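Local coordinates for glycoside hydrolase family 31 (Trueperella pyogenes, PDB 5I0F), which probably hydrolyses cycloalternan, a cyclic glucose oligosaccharide, as a retaining glycosidase that passes through a covalent glycosyl-enzyme intermediate, at residues A[216-219]-A[225-228]; A[267-272]-A[278-283]. All coordinates share one frame; numbering follows the deposited sequence.

Interaction 1: A[216-219]-A[225-228]; sequences AQVV and AWGF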
loop_
_atom_site.group_PDB
_atom_site.type_symbol
_atom_site.label_atom_id
_atom_site.label_comp_id
_atom_site.label_asym_id
_atom_site.label_seq_id
_atom_site.Cartn_x
_atom_site.Cartn_y
_atom_site.Cartn_z
ATOM N N ALA A 216 -10.106 12.688 -5.385
ATOM C CA ALA A 216 -9.928 13.645 -4.283
ATOM C C ALA A 216 -11.165 14.510 -4.119
ATOM O O ALA A 216 -11.928 14.701 -5.059
ATOM C CB ALA A 216 -8.709 14.523 -4.530
ATOM N N GLN A 217 -11.353 15.025 -2.915
ATOM C CA GLN A 217 -12.392 16.011 -2.649
ATOM C C GLN A 217 -11.737 17.368 -2.477
ATOM O O GLN A 217 -10.564 17.468 -2.088
ATOM C CB GLN A 217 -13.272 15.618 -1.455
ATOM C CG GLN A 217 -12.599 15.466 -0.117
ATOM C CD GLN A 217 -12.831 14.068 0.472
ATOM O OE1 GLN A 217 -13.918 13.744 0.957
ATOM N NE2 GLN A 217 -11.804 13.232 0.412
ATOM N N VAL A 218 -12.494 18.404 -2.819
ATOM C CA VAL A 218 -11.994 19.767 -2.822
ATOM C C VAL A 218 -12.973 20.556 -1.981
ATOM O O VAL A 218 -14.161 20.612 -2.302
ATOM C CB VAL A 218 -11.904 20.337 -4.240
ATOM C CG1 VAL A 218 -11.309 21.741 -4.198
ATOM C CG2 VAL A 218 -11.087 19.437 -5.172
ATOM N N VAL A 219 -12.483 21.137 -0.893
ATOM C CA VAL A 219 -13.353 21.675 0.156
ATOM C C VAL A 219 -13.014 23.141 0.362
ATOM O O VAL A 219 -11.850 23.473 0.546
ATOM C CB VAL A 219 -13.182 20.896 1.481
ATOM C CG1 VAL A 219 -14.191 21.370 2.519
ATOM C CG2 VAL A 219 -13.355 19.407 1.222
ATOM N N ALA A 225 -18.250 21.471 -0.862
ATOM C CA ALA A 225 -17.273 20.573 -1.425
ATOM C C ALA A 225 -17.671 20.136 -2.809
ATOM O O ALA A 225 -18.866 20.089 -3.163
ATOM C CB ALA A 225 -17.107 19.349 -0.540
ATOM N N TRP A 226 -16.654 19.802 -3.584
ATOM C CA TRP A 226 -16.848 19.034 -4.803
ATOM C C TRP A 226 -15.746 17.981 -4.889
ATOM O O TRP A 226 -14.833 17.964 -4.072
ATOM C CB TRP A 226 -16.881 19.935 -6.037
ATOM C CG TRP A 226 -15.647 20.711 -6.283
ATOM C CD1 TRP A 226 -15.278 21.877 -5.672
ATOM C CD2 TRP A 226 -14.627 20.419 -7.239
ATOM N NE1 TRP A 226 -14.081 22.314 -6.180
ATOM C CE2 TRP A 226 -13.656 21.437 -7.139
ATOM C CE3 TRP A 226 -14.417 19.375 -8.152
ATOM C CZ2 TRP A 226 -12.496 21.442 -7.919
ATOM C CZ3 TRP A 226 -13.267 19.398 -8.936
ATOM C CH2 TRP A 226 -12.328 20.419 -8.817
ATOM N N GLY A 227 -15.830 17.085 -5.850
ATOM C CA GLY A 227 -14.784 16.059 -5.950
ATOM C C GLY A 227 -14.743 15.473 -7.326
ATOM O O GLY A 227 -15.643 15.713 -8.144
ATOM N N PHE A 228 -13.691 14.710 -7.580
ATOM C CA PHE A 228 -13.505 14.095 -8.878
ATOM C C PHE A 228 -12.838 12.741 -8.739
ATOM O O PHE A 228 -12.085 12.509 -7.797
ATOM C CB PHE A 228 -12.680 14.993 -9.785
ATOM C CG PHE A 228 -11.303 15.271 -9.278
ATOM C CD1 PHE A 228 -11.073 16.331 -8.383
ATOM C CD2 PHE A 228 -10.218 14.515 -9.721
ATOM C CE1 PHE A 228 -9.805 16.587 -7.903
ATOM C CE2 PHE A 228 -8.941 14.774 -9.240
ATOM C CZ PHE A 228 -8.734 15.810 -8.329
#

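Interaction 2: A[267-272]-A[278-283]; sequences NTWSGS and NGFLDV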
loop_
_atom_site.group_PDB
_atom_site.type_symbol
_atom_site.label_atom_id
_atom_site.label_comp_id
_atom_site.label_asym_id
_atom_site.label_seq_id
_atom_site.Cartn_x
_atom_site.Cartn_y
_atom_site.Cartn_z
ATOM N N ASN A 267 -15.783 11.011 -13.024
ATOM C CA ASN A 267 -16.964 11.217 -12.200
ATOM C C ASN A 267 -16.747 12.457 -11.343
ATOM O O ASN A 267 -15.611 12.767 -10.943
ATOM C CB ASN A 267 -17.243 10.018 -11.306
ATOM C CG ASN A 267 -17.457 8.737 -12.086
ATOM O OD1 ASN A 267 -18.348 8.644 -12.941
ATOM N ND2 ASN A 267 -16.640 7.732 -11.800
ATOM N N THR A 268 -17.829 13.187 -11.075
ATOM C CA THR A 268 -17.761 14.401 -10.246
ATOM C C THR A 268 -19.006 14.528 -9.395
ATOM O O THR A 268 -20.072 14.043 -9.766
ATOM C CB THR A 268 -17.604 15.707 -11.078
ATOM O OG1 THR A 268 -18.696 15.858 -12.010
ATOM C CG2 THR A 268 -16.302 15.739 -11.850
ATOM N N TRP A 269 -18.859 15.186 -8.250
ATOM C CA TRP A 269 -19.947 15.394 -7.302
ATOM C C TRP A 269 -19.776 16.727 -6.653
ATOM O O TRP A 269 -18.679 17.287 -6.627
ATOM C CB TRP A 269 -19.963 14.326 -6.207
ATOM C CG TRP A 269 -19.942 12.946 -6.749
ATOM C CD1 TRP A 269 -21.016 12.203 -7.103
ATOM C CD2 TRP A 269 -18.781 12.147 -7.024
ATOM N NE1 TRP A 269 -20.610 10.981 -7.579
ATOM C CE2 TRP A 269 -19.240 10.925 -7.559
ATOM C CE3 TRP A 269 -17.397 12.348 -6.873
ATOM C CZ2 TRP A 269 -18.378 9.900 -7.937
ATOM C CZ3 TRP A 269 -16.523 11.313 -7.251
ATOM C CH2 TRP A 269 -17.024 10.104 -7.767
ATOM N N SER A 270 -20.877 17.235 -6.121
ATOM C CA SER A 270 -20.828 18.412 -5.276
ATOM C C SER A 270 -21.931 18.414 -4.216
ATOM O O SER A 270 -22.984 17.782 -4.387
ATOM C CB SER A 270 -20.875 19.664 -6.139
ATOM O OG SER A 270 -22.097 19.734 -6.848
ATOM N N GLY A 271 -21.681 19.149 -3.133
ATOM C CA GLY A 271 -22.602 19.206 -1.993
ATOM C C GLY A 271 -21.807 19.398 -0.733
ATOM O O GLY A 271 -20.843 20.151 -0.733
ATOM N N SER A 272 -22.218 18.747 0.353
ATOM C CA SER A 272 -21.419 18.711 1.581
ATOM C C SER A 272 -20.207 17.790 1.350
ATOM O O SER A 272 -20.217 16.980 0.413
ATOM C CB SER A 272 -22.268 18.172 2.731
ATOM O OG SER A 272 -22.524 16.792 2.520
ATOM N N ASN A 278 -19.721 10.087 -0.368
ATOM C CA ASN A 278 -20.750 9.109 -0.739
ATOM C C ASN A 278 -20.893 8.871 -2.231
ATOM O O ASN A 278 -21.153 7.746 -2.661
ATOM C CB ASN A 278 -22.115 9.471 -0.164
ATOM C CG ASN A 278 -22.301 8.919 1.211
ATOM O OD1 ASN A 278 -22.464 7.709 1.396
ATOM N ND2 ASN A 278 -22.275 9.788 2.184
ATOM N N GLY A 279 -20.731 9.924 -3.017
ATOM C CA GLY A 279 -20.731 9.780 -4.465
ATOM C C GLY A 279 -19.658 8.809 -4.908
ATOM O O GLY A 279 -19.919 7.879 -5.689
ATOM N N PHE A 280 -18.452 9.029 -4.406
ATOM C CA PHE A 280 -17.321 8.147 -4.700
ATOM C C PHE A 280 -17.565 6.703 -4.241
ATOM O O PHE A 280 -17.381 5.748 -5.020
ATOM C CB PHE A 280 -16.042 8.731 -4.110
ATOM C CG PHE A 280 -14.796 7.915 -4.419
ATOM C CD1 PHE A 280 -14.504 7.510 -5.723
ATOM C CD2 PHE A 280 -13.920 7.555 -3.400
ATOM C CE1 PHE A 280 -13.366 6.750 -5.999
ATOM C CE2 PHE A 280 -12.769 6.815 -3.673
ATOM C CZ PHE A 280 -12.496 6.411 -4.979
ATOM N N LEU A 281 -18.072 6.542 -3.027
ATOM C CA LEU A 281 -18.398 5.206 -2.513
ATOM C C LEU A 281 -19.451 4.447 -3.340
ATOM O O LEU A 281 -19.350 3.212 -3.491
ATOM C CB LEU A 281 -18.850 5.284 -1.046
ATOM C CG LEU A 281 -17.780 5.767 -0.068
ATOM C CD1 LEU A 281 -18.326 5.684 1.353
ATOM C CD2 LEU A 281 -16.490 4.988 -0.188
ATOM N N ASP A 282 -20.441 5.165 -3.870
ATOM C CA ASP A 282 -21.399 4.577 -4.786
ATOM C C ASP A 282 -20.731 3.950 -6.025
ATOM O O ASP A 282 -21.216 2.945 -6.520
ATOM C CB ASP A 282 -22.457 5.597 -5.241
ATOM C CG ASP A 282 -23.491 5.898 -4.169
ATOM O OD1 ASP A 282 -23.683 5.066 -3.248
ATOM O OD2 ASP A 282 -24.120 6.972 -4.269
ATOM N N VAL A 283 -19.634 4.536 -6.491
ATOM C CA VAL A 283 -18.891 4.029 -7.638
ATOM C C VAL A 283 -17.843 2.971 -7.231
ATOM O O VAL A 283 -17.718 1.914 -7.876
ATOM C CB VAL A 283 -18.244 5.217 -8.387
ATOM C CG1 VAL A 283 -17.225 4.764 -9.421
ATOM C CG2 VAL A 283 -19.330 6.050 -9.049
HETATM O O HOH W 1 -21.771 8.243 -7.818
#

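Interaction 1: A[216-219]-A[225-228]
V218 lies against the indole of W226 on one face of the antiparallel pair 216-219 and 225-228. Its CB sits over the five-membered ring, 3.7 Å from the centroid and 21° off the normal, a CH-pi contact; CG1 comes to 3.5 Å from W226 NE1, and CG2 reaches over the benzo side toward CZ2. In W226, chi1 of 61° puts CG between the backbone N and the carbonyl carbon, and from there the ring slants across toward the neighbouring strand and V218. On the same face, A216 CB packs against F228 CZ, 4.0 Å away, while V218 CG2 approaches that ring at its edge.

In the backbone that carries these side chains, the hydrogen-bonded pair V218 and W226 is joined by V218 N to W226 O at 2.7 Å and by W226 N to V218 O at 2.9 Å. A216 and F228 form the second such pair. Further out, E173 accepts a hydrogen bond from W226 NE1, which helps set the indole's rotation. On the other face, Q217 NE2 donates to the backbone oxygens of A552 and V176. The two segments are the arms of a beta hairpin, 212-219 with 225-230, inside a five-stranded mixed sheet.

Interaction 2: A[267-272]-A[278-283]
G279 presses its backbone flat onto the indole of W269, and this is where strand 267-271 and helix 278-283 come closest. G279 CA stands over the five-membered ring, 3.5 Å from its centroid and 18° off the normal, as a CH-pi donor, and it comes within 3.3 Å of W269 NE1. The peptide that follows continues across the same face: G279 C lies above the rim at CE2 and CZ2, and F280 N is 3.6 Å from CZ2. G279 carries no side chain, and it is the backbone itself that lies against the ring. In W269, CG is anti to the carbonyl carbon (chi1 -52°), which turns the indole toward the helix, where G279 lies over one of its faces. F280 adds its CB beside W269 CH2 at 4.0 Å, then carries its ring away to stack with F215 and meet H229 edge-to-face.

Packing is looser toward the exposed V283. There CG2 reaches only the indole edge, 4.1 Å from W269 CZ2, and CG1 lies 3.8 Å from N267 ND2. That amide nitrogen spends its hydrogen bonds on E231 and H229, so its meeting with the valine is plain van der Waals contact. A water bridges the two segments at the indole nitrogen, accepting from W269 NE1 at 3.0 Å and donating to G279 O at 2.8 Å.

No direct hydrogen bond links the two segments. The contact between them is mainly an aromatic face against a bare stretch of helix backbone, with a single water bridge giving the indole N-H a polar partner and tying it to the same glycine that covers the ring.

How the interactions relate
Strand 225-230 is shared ground: it pairs with 212-219 in interaction 1 and, along its other edge, with the strand that carries W269 in interaction 2. A225 N to G271 O at 2.9 Å and G227 N to W269 O at 3.0 Å are probable hydrogen bonds across that seam, and the two contact centres are about 9 Å apart. Helix 273-284 also covers the hairpin, since V276 and L277 touch Q217, while V276 and P273 touch A225. Sheet and helix thus form one layered unit. None of the residues in these two contacts belongs to the glycan pocket, which includes W429, D532 and E593.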